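Local coordinates for protein CG14216 (Drosophila melanogaster, PDB 3P9Y) that probably removes phosphate from phosphoserine in the C-terminal domain of RNA polymerase II, as a protein phosphatase with a fold like that of the low-molecular-weight tyrosine phosphatases, at residues Ser169-Leu172 and Asp173-Ile176; Met162-Met165 and Met166-Thr170. The protein carries 2 engineered substitutions. All coordinates share one frame; numbering follows the deposited sequence.

Contact 1 of 2, residues Ser169-Leu172 and Asp173-Ile176; sequences STDL and DNDI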
loop_
_atom_site.group_PDB
_atom_site.type_symbol
_atom_site.label_atom_id
_atom_site.label_comp_id
_atom_site.label_asym_id
_atom_site.label_seq_id
_atom_site.Cartn_x
_atom_site.Cartn_y
_atom_site.Cartn_z
ATOM N N SER A 169 -7.974 -5.886 -18.840
ATOM C CA SER A 169 -9.278 -6.543 -18.936
ATOM C C SER A 169 -10.377 -5.551 -19.290
ATOM O O SER A 169 -10.471 -4.477 -18.695
ATOM C CB SER A 169 -9.626 -7.228 -17.614
ATOM O OG SER A 169 -10.977 -7.659 -17.596
ATOM N N THR A 170 -11.224 -5.927 -20.244
ATOM C CA THR A 170 -12.348 -5.088 -20.642
ATOM C C THR A 170 -13.605 -5.383 -19.822
ATOM O O THR A 170 -14.620 -4.709 -19.978
ATOM C CB THR A 170 -12.670 -5.252 -22.141
ATOM O OG1 THR A 170 -12.930 -6.629 -22.434
ATOM C CG2 THR A 170 -11.502 -4.776 -22.988
ATOM N N ASP A 171 -13.536 -6.393 -18.959
ATOM C CA ASP A 171 -14.613 -6.671 -18.002
ATOM C C ASP A 171 -14.035 -7.383 -16.791
ATOM O O ASP A 171 -14.154 -8.601 -16.654
ATOM C CB ASP A 171 -15.704 -7.536 -18.632
ATOM C CG ASP A 171 -16.882 -7.767 -17.695
ATOM O OD1 ASP A 171 -16.896 -7.220 -16.568
ATOM O OD2 ASP A 171 -17.809 -8.500 -18.089
ATOM N N LEU A 172 -13.415 -6.605 -15.909
ATOM C CA LEU A 172 -12.636 -7.148 -14.810
ATOM C C LEU A 172 -13.431 -8.131 -13.950
ATOM O O LEU A 172 -12.910 -9.173 -13.564
ATOM C CB LEU A 172 -12.102 -6.008 -13.945
ATOM C CG LEU A 172 -11.125 -6.413 -12.845
ATOM C CD1 LEU A 172 -9.919 -7.142 -13.432
ATOM C CD2 LEU A 172 -10.684 -5.192 -12.058
ATOM N N ASP A 173 -14.688 -7.804 -13.660
ATOM C CA ASP A 173 -15.505 -8.619 -12.763
ATOM C C ASP A 173 -15.622 -10.070 -13.221
ATOM O O ASP A 173 -15.649 -10.978 -12.398
ATOM C CB ASP A 173 -16.906 -8.019 -12.618
ATOM C CG ASP A 173 -16.918 -6.760 -11.771
ATOM O OD1 ASP A 173 -15.901 -6.469 -11.111
ATOM O OD2 ASP A 173 -17.948 -6.057 -11.761
ATOM N N ASN A 174 -15.709 -10.281 -14.531
ATOM C CA ASN A 174 -15.863 -11.626 -15.082
ATOM C C ASN A 174 -14.537 -12.271 -15.484
ATOM O O ASN A 174 -14.493 -13.466 -15.771
ATOM C CB ASN A 174 -16.807 -11.604 -16.291
ATOM C CG ASN A 174 -18.236 -11.239 -15.913
ATOM O OD1 ASN A 174 -18.687 -11.509 -14.797
ATOM N ND2 ASN A 174 -18.955 -10.625 -16.843
ATOM N N ASP A 175 -13.467 -11.478 -15.516
ATOM C CA ASP A 175 -12.143 -11.969 -15.905
ATOM C C ASP A 175 -11.240 -12.224 -14.703
ATOM O O ASP A 175 -10.299 -13.006 -14.783
ATOM C CB ASP A 175 -11.426 -10.939 -16.788
ATOM C CG ASP A 175 -11.906 -10.948 -18.225
ATOM O OD1 ASP A 175 -12.734 -11.807 -18.580
ATOM O OD2 ASP A 175 -11.443 -10.091 -19.003
ATOM N N ILE A 176 -11.510 -11.547 -13.596
ATOM C CA ILE A 176 -10.506 -11.413 -12.554
ATOM C C ILE A 176 -10.164 -12.749 -11.895
ATOM O O ILE A 176 -9.006 -13.000 -11.604
ATOM C CB ILE A 176 -10.907 -10.379 -11.498
ATOM C CG1 ILE A 176 -9.697 -10.045 -10.616
ATOM C CG2 ILE A 176 -12.079 -10.887 -10.676
ATOM C CD1 ILE A 176 -9.937 -8.894 -9.651
HETATM O O HOH W 1 -10.914 -8.731 -21.285
HETATM O O HOH W 2 -16.284 -5.437 -14.609
#
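S169 reaches forward across the turn to D175, its hydroxyl OG giving a 2.8 Å hydrogen bond to carboxylate atom OD2 of D175. The hydroxyl arrives on the anti side of that oxygen, 32° out of the carboxylate plane. What aims it there is the serine's first torsion (chi1 169°), which turns OG away from its own N and lays it beside the carbonyl carbon, where it also accepts from the backbone N of D171 at 3.2 Å. OG is therefore held by two bonds, one given and one received, and the second makes an ST turn. Water 1 closes a further link, accepting from N of T170 and donating to OD2 of D175. Without the hydroxyl, as with an alanine here, N of D171 would probably lose its side-chain acceptor and OD2 of D175 its direct donor, leaving the carboxylate tied to the turn chiefly through water 1. The turn leads directly into helix 172-187, with D171 at its N-cap position. The backbone O of D171 takes N of N174 at 3.1 Å, the donor lying above the carbonyl plane. OD2 of D171 makes a weak 2.7 Å bond with ND2 of N174, the carboxylate and amide planes standing 65° apart; OD1 accepts a hydrogen bond from water 2, which in turn accepts from N of D173. On the inner face CD1 of L172 crosses over CB of I176 at 3.9 Å, and both side chains pack on H139 and M166.

Contact 2 of 2, residues Met162-Met165 and Met166-Thr170; sequences MINM and MAKST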
loop_
_atom_site.group_PDB
_atom_site.type_symbol
_atom_site.label_atom_id
_atom_site.label_comp_id
_atom_site.label_asym_id
_atom_site.label_seq_id
_atom_site.Cartn_x
_atom_site.Cartn_y
_atom_site.Cartn_z
ATOM N N MET A 162 0.736 -7.123 -11.500
ATOM C CA MET A 162 -0.609 -7.635 -11.272
ATOM C C MET A 162 -1.662 -6.624 -11.722
ATOM O O MET A 162 -2.620 -6.982 -12.403
ATOM C CB MET A 162 -0.816 -7.965 -9.799
ATOM C CG MET A 162 -2.178 -8.561 -9.524
ATOM S SD MET A 162 -2.450 -8.952 -7.790
ATOM C CE MET A 162 -2.601 -7.312 -7.083
ATOM N N ILE A 163 -1.485 -5.363 -11.337
ATOM C CA ILE A 163 -2.453 -4.323 -11.675
ATOM C C ILE A 163 -2.461 -4.088 -13.183
ATOM O O ILE A 163 -3.509 -3.913 -13.787
ATOM C CB ILE A 163 -2.152 -2.996 -10.950
ATOM C CG1 ILE A 163 -2.209 -3.182 -9.429
ATOM C CG2 ILE A 163 -3.134 -1.917 -11.393
ATOM C CD1 ILE A 163 -3.605 -3.443 -8.878
ATOM N N ASN A 164 -1.279 -4.087 -13.785
ATOM C CA ASN A 164 -1.159 -3.933 -15.225
ATOM C C ASN A 164 -1.978 -4.995 -15.955
ATOM O O ASN A 164 -2.676 -4.694 -16.915
ATOM C CB ASN A 164 0.310 -4.010 -15.641
ATOM C CG ASN A 164 0.529 -3.598 -17.076
ATOM O OD1 ASN A 164 0.159 -2.490 -17.484
ATOM N ND2 ASN A 164 1.137 -4.487 -17.861
ATOM N N MET A 165 -1.898 -6.234 -15.478
ATOM C CA MET A 165 -2.625 -7.348 -16.074
ATOM C C MET A 165 -4.136 -7.109 -15.996
ATOM O O MET A 165 -4.868 -7.275 -16.977
ATOM C CB MET A 165 -2.257 -8.652 -15.351
ATOM C CG MET A 165 -3.102 -9.863 -15.745
ATOM S SD MET A 165 -2.766 -11.326 -14.725
ATOM C CE MET A 165 -3.243 -10.722 -13.109
ATOM N N MET A 166 -4.597 -6.703 -14.823
ATOM C CA MET A 166 -6.017 -6.504 -14.603
ATOM C C MET A 166 -6.546 -5.288 -15.356
ATOM O O MET A 166 -7.712 -5.260 -15.738
ATOM C CB MET A 166 -6.288 -6.389 -13.109
ATOM C CG MET A 166 -6.037 -7.710 -12.395
ATOM S SD MET A 166 -6.209 -7.573 -10.620
ATOM C CE MET A 166 -5.003 -6.303 -10.253
ATOM N N ALA A 167 -5.677 -4.310 -15.590
ATOM C CA ALA A 167 -6.053 -3.093 -16.304
ATOM C C ALA A 167 -6.332 -3.387 -17.772
ATOM O O ALA A 167 -7.045 -2.640 -18.434
ATOM C CB ALA A 167 -4.955 -2.035 -16.178
ATOM N N LYS A 168 -5.766 -4.475 -18.278
ATOM C CA LYS A 168 -5.945 -4.839 -19.675
ATOM C C LYS A 168 -7.268 -5.559 -19.919
ATOM O O LYS A 168 -7.638 -5.811 -21.066
ATOM C CB LYS A 168 -4.783 -5.709 -20.152
ATOM C CG LYS A 168 -3.455 -4.970 -20.228
ATOM C CD LYS A 168 -2.303 -5.929 -20.494
ATOM C CE LYS A 168 -0.972 -5.198 -20.538
ATOM N NZ LYS A 168 0.180 -6.153 -20.576
ATOM N N SER A 169 -7.974 -5.886 -18.840
ATOM C CA SER A 169 -9.278 -6.543 -18.936
ATOM C C SER A 169 -10.377 -5.551 -19.290
ATOM O O SER A 169 -10.471 -4.477 -18.695
ATOM C CB SER A 169 -9.626 -7.228 -17.614
ATOM O OG SER A 169 -10.977 -7.659 -17.596
ATOM N N THR A 170 -11.224 -5.927 -20.244
ATOM C CA THR A 170 -12.348 -5.088 -20.642
ATOM C C THR A 170 -13.605 -5.383 -19.822
ATOM O O THR A 170 -14.620 -4.709 -19.978
ATOM C CB THR A 170 -12.670 -5.252 -22.141
ATOM O OG1 THR A 170 -12.930 -6.629 -22.434
ATOM C CG2 THR A 170 -11.502 -4.776 -22.988
#
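M166 returns along the helix to M162 and I163, binding the former through its backbone and touching both through its terminal methyl. Its N donates to O of M162 at 3.1 Å and 158°, only slightly tilted from the carbonyl plane, while CE approaches the same oxygen to 3.3 Å. The side chain leaves beside the backbone N (chi1 -68°) and bends at its last torsion, so that CE is brought back over that carbonyl and against CD1 of I163, at 3.5 Å closer than usual for two carbons. CG of M162 lies against the same methyl at 3.7 Å.

One residue on, N of A167 meets O of I163 at 2.8 Å, nearly along the C=O axis, with a weak second acceptor in O of N164. The pattern then tightens, as it often does where an alpha-helix runs out: N of K168 is shared between O of M165 at 3.2 Å, three residues back, and a long, weak bond to O of N164. N of S169 likewise reaches only three residues back, to O of M166. Beyond these turns A167 O accepts from the hydroxyl of S8. Outside, the extended aliphatic chain of K168 runs over O of N164, CG 3.4 Å from it.

M162, I163 and M166 face inward onto strand 111-114, and M162 and M166 also meet L141 of strand 137-142; M165, partly exposed, packs against L179 and F183 of helix 172-187.

How the contacts relate
Followed from the N terminus, the chain comes first to contact 2, on the last turns of helix 149-167, and then to contact 1, which opens helix 172-187. Each is local and closes a turn rather than a long loop; the two neither nest nor cross but overlap end to end, sharing S169 and T170. Their centres lie about 8 Å apart. They also touch across the bend: CD1 of L172 packs 3.7 Å from O of M166, and CD1 of I176 is 4.1 Å from SD of M166. Together they carry the chain out of one helix and into the next, tying both to strand 137-142, and contact 2 also reaches strand 111-114.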